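Side-chain contacts in transcriptional regulator (LacI family) (Clostridium acetobutylicum ATCC 824, PDB 3G85), which probably acts as a LacI-family transcription factor that binds cis-regulatory DNA: residues Leu192-Ser196 and Asp197-Leu201; Lys181-Leu185 and Lys186-Lys190. All blocks are in the same frame, centred on the assembly; numbering follows the deposited sequence.

Interaction 1: Leu192-Ser196 and Asp197-Leu201; sequences LFCNS and DSIAL
Ser196 meets the first turn of helix 197-209 through two hydrogen bonds. Its hydroxyl OG accepts from the backbone N of Ile199 at 3.1 Å, with an N-H...O angle of 162°, and so caps this amide of the first turn. Its carbonyl O receives the N of Ala200 at 3.2 Å, the first main-chain bond of the helix. OG also pairs with Asn170 OD1, which ties this N-cap to the loop after strand 165-167.

Apolar packing joins Ile199 and Ala200 to Cys194. Ile199 puts CG2 anti to its backbone N, and from there the methyl packs 3.8 Å from Cys194 CB. Cys194 SG reaches on to the helix, 4.1 Å from Ala200 CB. The other branch of Ile199 instead approaches two oxygens: CG1 lies 3.4 Å from Ser196 OG, and CD1 ends 3.9 Å from Asn195 OD1.

Asn195 OD1 is held by Thr135 N, while Asp197 OD1 accepts from both Met225 N and Asn226 N, linking the turn to the loops that follow strands 131-134 and 219-224. Such an N-capped turn from strand to helix opens the beta-alpha-beta unit 191-224 of the periplasmic-binding-protein-like fold.

Interaction 2: Lys181-Leu185 and Lys186-Lys190; sequences KLMKL and KNTPK
The carbonyl O of Lys184 takes a hydrogen bond from a water at 2.6 Å, and the same water accepts a weak bond from Lys186 NZ at 3.2 Å. The lysine chain bends at chi2 (90°) and again at chi4 (74°), which brings its ammonium group back toward the turn it has just left. The charge is thus joined to the backbone through a single water, a surface bridge that is probably loose on its ammonium side.

Inside the bend the contact is made by one methyl. Thr188 CG2, anti to its own carbonyl carbon, points into the turn and lies 3.1 Å from Leu182 O, a close approach of a methyl to a carbonyl. Leu182 O also accepts the N of Leu185 at 3.2 Å, closing the type I beta turn from Leu182 to Leu185. Thr188 CG2 touches Leu185 CB at 3.9 Å as well. More loosely, the selenomethionine Met183 brings its terminal CE to 4.3 Å from Thr188 CG2.

The segment carries the chain from helix 172-182 toward strand 191-194. Leu182 and Pro189 both rest on Ala131 at the start of strand 131-134, Leu185 and Pro189 touch His164, and Met183 reaches Arg210 and Ile212 in the loop following helix 197-209.

How the interactions relate
Interaction 2 comes first along the chain: its turn leaves helix 172-182 and ends just before strand 191-194, while interaction 1 takes in most of that strand and the turn into helix 197-209. Their centres are 16 Å apart, and they meet through Leu182 CD2 and Leu192 CD2, which pack at 4.2 Å. Both pack against strand 131-134, interaction 2 at its start and interaction 1 further along, where Ile133 lies against Leu192 and Ile199. The settings differ: interaction 1 is largely buried, its centre about 12 Å from the centre of the chain, whereas interaction 2 is a surface contact whose centre lies about 27 Å from the centre of the chain.

Interaction 1: Leu192-Ser196 and Asp197-Leu201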
ATOM      1  N   LEU A 192      -5.260 -17.536   5.648  1.00 26.02           N
ATOM      2  CA  LEU A 192      -4.328 -16.573   6.194  1.00 24.07           C
ATOM      3  C   LEU A 192      -4.298 -15.309   5.344  1.00 24.01           C
ATOM      4  O   LEU A 192      -4.045 -15.377   4.157  1.00 23.90           O
ATOM      5  CB  LEU A 192      -2.915 -17.195   6.284  1.00 24.37           C
ATOM      6  CG  LEU A 192      -1.811 -16.227   6.752  1.00 21.97           C
ATOM      7  CD1 LEU A 192      -1.991 -15.818   8.224  1.00 20.39           C
ATOM      8  CD2 LEU A 192      -0.437 -16.857   6.531  1.00 23.06           C
ATOM      9  N   PHE A 193      -4.568 -14.174   5.975  1.00 23.12           N
ATOM     10  CA  PHE A 193      -4.404 -12.866   5.363  1.00 23.21           C
ATOM     11  C   PHE A 193      -3.070 -12.241   5.790  1.00 22.38           C
ATOM     12  O   PHE A 193      -2.779 -12.137   6.983  1.00 22.13           O
ATOM     13  CB  PHE A 193      -5.565 -11.977   5.795  1.00 22.57           C
ATOM     14  CG  PHE A 193      -5.469 -10.547   5.331  1.00 23.65           C
ATOM     15  CD1 PHE A 193      -5.609 -10.230   3.966  1.00 20.68           C
ATOM     16  CD2 PHE A 193      -5.307  -9.528   6.256  1.00 21.01           C
ATOM     17  CE1 PHE A 193      -5.586  -8.908   3.540  1.00 22.34           C
ATOM     18  CE2 PHE A 193      -5.271  -8.163   5.828  1.00 23.06           C
ATOM     19  CZ  PHE A 193      -5.402  -7.878   4.465  1.00 22.17           C
ATOM     20  N   CYS A 194      -2.265 -11.812   4.822  1.00 22.02           N
ATOM     21  CA  CYS A 194      -1.035 -11.061   5.155  1.00 21.41           C
ATOM     22  C   CYS A 194      -1.181  -9.659   4.605  1.00 21.19           C
ATOM     23  O   CYS A 194      -1.516  -9.499   3.439  1.00 20.81           O
ATOM     24  CB  CYS A 194       0.204 -11.710   4.540  1.00 22.27           C
ATOM     25  SG  CYS A 194       0.526 -13.410   5.097  1.00 24.46           S
ATOM     26  N   ASN A 195      -0.940  -8.650   5.418  1.00 19.96           N
ATOM     27  CA  ASN A 195      -1.181  -7.290   4.918  1.00 20.77           C
ATOM     28  C   ASN A 195       0.033  -6.723   4.171  1.00 19.81           C
ATOM     29  O   ASN A 195       0.080  -5.522   3.874  1.00 20.83           O
ATOM     30  CB  ASN A 195      -1.738  -6.337   6.016  1.00 19.74           C
ATOM     31  CG  ASN A 195      -0.686  -5.882   7.027  1.00 18.94           C
ATOM     32  OD1 ASN A 195       0.391  -6.453   7.127  1.00 20.51           O
ATOM     33  ND2 ASN A 195      -1.008  -4.826   7.793  1.00 24.30           N
ATOM     34  N   SER A 196       1.011  -7.582   3.875  1.00 19.80           N
ATOM     35  CA  SER A 196       2.039  -7.217   2.878  1.00 20.48           C
ATOM     36  C   SER A 196       2.499  -8.478   2.154  1.00 21.33           C
ATOM     37  O   SER A 196       2.482  -9.596   2.721  1.00 18.88           O
ATOM     38  CB  SER A 196       3.223  -6.449   3.506  1.00 21.00           C
ATOM     39  OG  SER A 196       4.290  -7.301   3.862  1.00 23.42           O
ATOM     40  N   ASP A 197       2.891  -8.311   0.895  1.00 20.25           N
ATOM     41  CA  ASP A 197       3.428  -9.438   0.129  1.00 20.77           C
ATOM     42  C   ASP A 197       4.785  -9.892   0.653  1.00 20.44           C
ATOM     43  O   ASP A 197       5.072 -11.086   0.578  1.00 21.18           O
ATOM     44  CB  ASP A 197       3.551  -9.115  -1.357  1.00 21.40           C
ATOM     45  CG  ASP A 197       4.460  -7.922  -1.598  1.00 24.56           C
ATOM     46  OD1 ASP A 197       4.088  -6.819  -1.150  1.00 23.18           O
ATOM     47  OD2 ASP A 197       5.579  -8.109  -2.153  1.00 30.77           O
ATOM     48  N   SER A 198       5.594  -9.002   1.231  1.00 20.25           N
ATOM     49  CA  SER A 198       6.895  -9.423   1.783  1.00 21.12           C
ATOM     50  C   SER A 198       6.660 -10.397   2.932  1.00 20.53           C
ATOM     51  O   SER A 198       7.361 -11.389   3.086  1.00 20.62           O
ATOM     52  CB  SER A 198       7.704  -8.226   2.315  1.00 20.85           C
ATOM     53  OG  SER A 198       8.155  -7.448   1.226  1.00 25.42           O
ATOM     54  N   ILE A 199       5.651 -10.092   3.742  1.00 20.70           N
ATOM     55  CA  ILE A 199       5.283 -10.961   4.839  1.00 21.31           C
ATOM     56  C   ILE A 199       4.885 -12.318   4.276  1.00 20.45           C
ATOM     57  O   ILE A 199       5.329 -13.371   4.766  1.00 21.87           O
ATOM     58  CB  ILE A 199       4.170 -10.306   5.694  1.00 20.92           C
ATOM     59  CG1 ILE A 199       4.771  -9.201   6.592  1.00 21.57           C
ATOM     60  CG2 ILE A 199       3.397 -11.368   6.498  1.00 22.25           C
ATOM     61  CD1 ILE A 199       3.737  -8.423   7.329  1.00 22.69           C
ATOM     62  N   ALA A 200       4.051 -12.314   3.243  1.00 19.92           N
ATOM     63  CA  ALA A 200       3.586 -13.576   2.634  1.00 19.72           C
ATOM     64  C   ALA A 200       4.727 -14.417   2.065  1.00 20.30           C
ATOM     65  O   ALA A 200       4.735 -15.649   2.191  1.00 20.05           O
ATOM     66  CB  ALA A 200       2.551 -13.273   1.539  1.00 19.58           C
ATOM     67  N   LEU A 201       5.712 -13.762   1.467  1.00 20.95           N
ATOM     68  CA  LEU A 201       6.853 -14.504   0.914  1.00 21.07           C
ATOM     69  C   LEU A 201       7.675 -15.197   2.012  1.00 21.01           C
ATOM     70  O   LEU A 201       8.096 -16.357   1.842  1.00 21.41           O
ATOM     71  CB  LEU A 201       7.763 -13.595   0.096  1.00 20.85           C
ATOM     72  CG  LEU A 201       7.114 -13.094  -1.202  1.00 21.58           C
ATOM     73  CD1 LEU A 201       8.044 -12.026  -1.814  1.00 20.24           C
ATOM     74  CD2 LEU A 201       6.737 -14.270  -2.182  1.00 22.54           C
TER

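Interaction 2: Lys181-Leu185 and Lys186-Lys190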
ATOM      1  N   LYS A 181       5.883 -18.356  14.721  1.00 29.90           N
ATOM      2  CA  LYS A 181       4.898 -18.187  15.813  1.00 28.87           C
ATOM      3  C   LYS A 181       3.564 -18.796  15.437  1.00 29.70           C
ATOM      4  O   LYS A 181       2.970 -19.528  16.237  1.00 29.26           O
ATOM      5  CB  LYS A 181       4.693 -16.717  16.137  1.00 28.76           C
ATOM      6  CG  LYS A 181       5.929 -16.014  16.498  1.00 29.45           C
ATOM      7  CD  LYS A 181       5.657 -14.541  16.763  1.00 29.77           C
ATOM      8  CE  LYS A 181       6.998 -13.820  16.891  1.00 33.40           C
ATOM      9  NZ  LYS A 181       6.883 -12.346  16.993  1.00 33.21           N
ATOM     10  N   LEU A 182       3.072 -18.482  14.235  1.00 29.40           N
ATOM     11  CA  LEU A 182       1.841 -19.081  13.715  1.00 30.77           C
ATOM     12  C   LEU A 182       1.889 -20.586  13.909  1.00 31.19           C
ATOM     13  O   LEU A 182       0.902 -21.179  14.327  1.00 31.75           O
ATOM     14  CB  LEU A 182       1.627 -18.784  12.214  1.00 30.06           C
ATOM     15  CG  LEU A 182       0.348 -19.268  11.523  1.00 30.43           C
ATOM     16  CD1 LEU A 182      -0.907 -18.607  12.155  1.00 32.68           C
ATOM     17  CD2 LEU A 182       0.370 -19.037   9.998  1.00 31.80           C
HETATM   18  N   MSE A 183       3.045 -21.180  13.628  1.00 31.80           N
HETATM   19  CA  MSE A 183       3.216 -22.630  13.714  1.00 33.67           C
HETATM   20  C   MSE A 183       3.158 -23.165  15.158  1.00 33.07           C
HETATM   21  O   MSE A 183       2.908 -24.350  15.363  1.00 32.77           O
HETATM   22  CB  MSE A 183       4.524 -23.082  13.051  1.00 34.55           C
HETATM   23  CG  MSE A 183       4.594 -22.849  11.545  1.00 40.73           C
HETATM   24 SE   MSE A 183       3.343 -23.968  10.562  1.00 61.96          SE
HETATM   25  CE  MSE A 183       1.736 -22.864  10.508  1.00 45.84           C
ATOM     26  N   LYS A 184       3.384 -22.295  16.128  1.00 32.98           N
ATOM     27  CA  LYS A 184       3.293 -22.676  17.543  1.00 33.58           C
ATOM     28  C   LYS A 184       1.881 -22.723  18.088  1.00 34.61           C
ATOM     29  O   LYS A 184       1.661 -23.307  19.157  1.00 33.03           O
ATOM     30  CB  LYS A 184       4.144 -21.769  18.407  1.00 33.10           C
ATOM     31  CG  LYS A 184       5.572 -22.170  18.371  1.00 34.07           C
ATOM     32  CD  LYS A 184       6.439 -21.168  19.037  1.00 36.51           C
ATOM     33  CE  LYS A 184       7.890 -21.555  18.727  1.00 37.32           C
ATOM     34  NZ  LYS A 184       8.778 -20.741  19.537  1.00 39.36           N
ATOM     35  N   LEU A 185       0.938 -22.115  17.366  1.00 34.47           N
ATOM     36  CA  LEU A 185      -0.462 -22.102  17.773  1.00 36.51           C
ATOM     37  C   LEU A 185      -0.996 -23.537  17.860  1.00 38.36           C
ATOM     38  O   LEU A 185      -0.655 -24.399  17.031  1.00 38.30           O
ATOM     39  CB  LEU A 185      -1.318 -21.200  16.863  1.00 34.10           C
ATOM     40  CG  LEU A 185      -1.157 -19.664  16.938  1.00 34.62           C
ATOM     41  CD1 LEU A 185      -1.710 -18.969  15.709  1.00 32.85           C
ATOM     42  CD2 LEU A 185      -1.831 -19.073  18.159  1.00 32.78           C
ATOM     43  N   LYS A 186      -1.778 -23.800  18.907  1.00 40.70           N
ATOM     44  CA  LYS A 186      -2.391 -25.113  19.079  1.00 43.09           C
ATOM     45  C   LYS A 186      -3.293 -25.441  17.900  1.00 43.59           C
ATOM     46  O   LYS A 186      -3.260 -26.556  17.391  1.00 44.37           O
ATOM     47  CB  LYS A 186      -3.191 -25.197  20.386  1.00 43.50           C
ATOM     48  CG  LYS A 186      -2.426 -25.855  21.518  1.00 46.39           C
ATOM     49  CD  LYS A 186      -1.624 -24.854  22.346  1.00 50.07           C
ATOM     50  CE  LYS A 186      -0.588 -25.571  23.185  1.00 50.97           C
ATOM     51  NZ  LYS A 186       0.563 -26.055  22.349  1.00 52.77           N
ATOM     52  N   ASN A 187      -4.106 -24.464  17.505  1.00 44.18           N
ATOM     53  CA  ASN A 187      -5.003 -24.579  16.360  1.00 44.89           C
ATOM     54  C   ASN A 187      -4.729 -23.431  15.396  1.00 44.53           C
ATOM     55  O   ASN A 187      -5.064 -22.283  15.701  1.00 45.36           O
ATOM     56  CB  ASN A 187      -6.460 -24.504  16.816  1.00 45.80           C
ATOM     57  CG  ASN A 187      -6.882 -25.706  17.641  1.00 48.40           C
ATOM     58  OD1 ASN A 187      -7.055 -25.599  18.858  1.00 51.78           O
ATOM     59  ND2 ASN A 187      -7.040 -26.864  16.985  1.00 50.92           N
ATOM     60  N   THR A 188      -4.096 -23.724  14.259  1.00 43.33           N
ATOM     61  CA  THR A 188      -3.888 -22.702  13.213  1.00 42.54           C
ATOM     62  C   THR A 188      -5.005 -22.791  12.152  1.00 40.19           C
ATOM     63  O   THR A 188      -5.227 -23.865  11.603  1.00 39.69           O
ATOM     64  CB  THR A 188      -2.534 -22.872  12.493  1.00 43.02           C
ATOM     65  OG1 THR A 188      -2.615 -24.001  11.609  1.00 46.51           O
ATOM     66  CG2 THR A 188      -1.390 -23.090  13.486  1.00 43.02           C
ATOM     67  N   PRO A 189      -5.690 -21.661  11.849  1.00 38.09           N
ATOM     68  CA  PRO A 189      -6.730 -21.643  10.824  1.00 36.66           C
ATOM     69  C   PRO A 189      -6.208 -22.044   9.445  1.00 35.41           C
ATOM     70  O   PRO A 189      -4.994 -22.106   9.222  1.00 34.75           O
ATOM     71  CB  PRO A 189      -7.192 -20.172  10.792  1.00 35.93           C
ATOM     72  CG  PRO A 189      -6.832 -19.629  12.115  1.00 38.06           C
ATOM     73  CD  PRO A 189      -5.530 -20.340  12.487  1.00 37.92           C
ATOM     74  N   LYS A 190      -7.127 -22.296   8.527  1.00 33.85           N
ATOM     75  CA  LYS A 190      -6.766 -22.735   7.196  1.00 32.92           C
ATOM     76  C   LYS A 190      -6.711 -21.589   6.161  1.00 31.57           C
ATOM     77  O   LYS A 190      -6.351 -21.810   5.008  1.00 31.65           O
ATOM     78  CB  LYS A 190      -7.731 -23.816   6.723  1.00 34.29           C
ATOM     79  CG  LYS A 190      -7.574 -25.180   7.455  1.00 35.75           C
ATOM     80  CD  LYS A 190      -8.399 -26.246   6.767  1.00 40.17           C
ATOM     81  CE  LYS A 190      -7.634 -26.874   5.593  1.00 42.79           C
ATOM     82  NZ  LYS A 190      -8.479 -26.925   4.365  1.00 44.98           N
TER
HETATM   83  O   HOH W   1       1.080 -22.986  21.654  1.00 34.58           O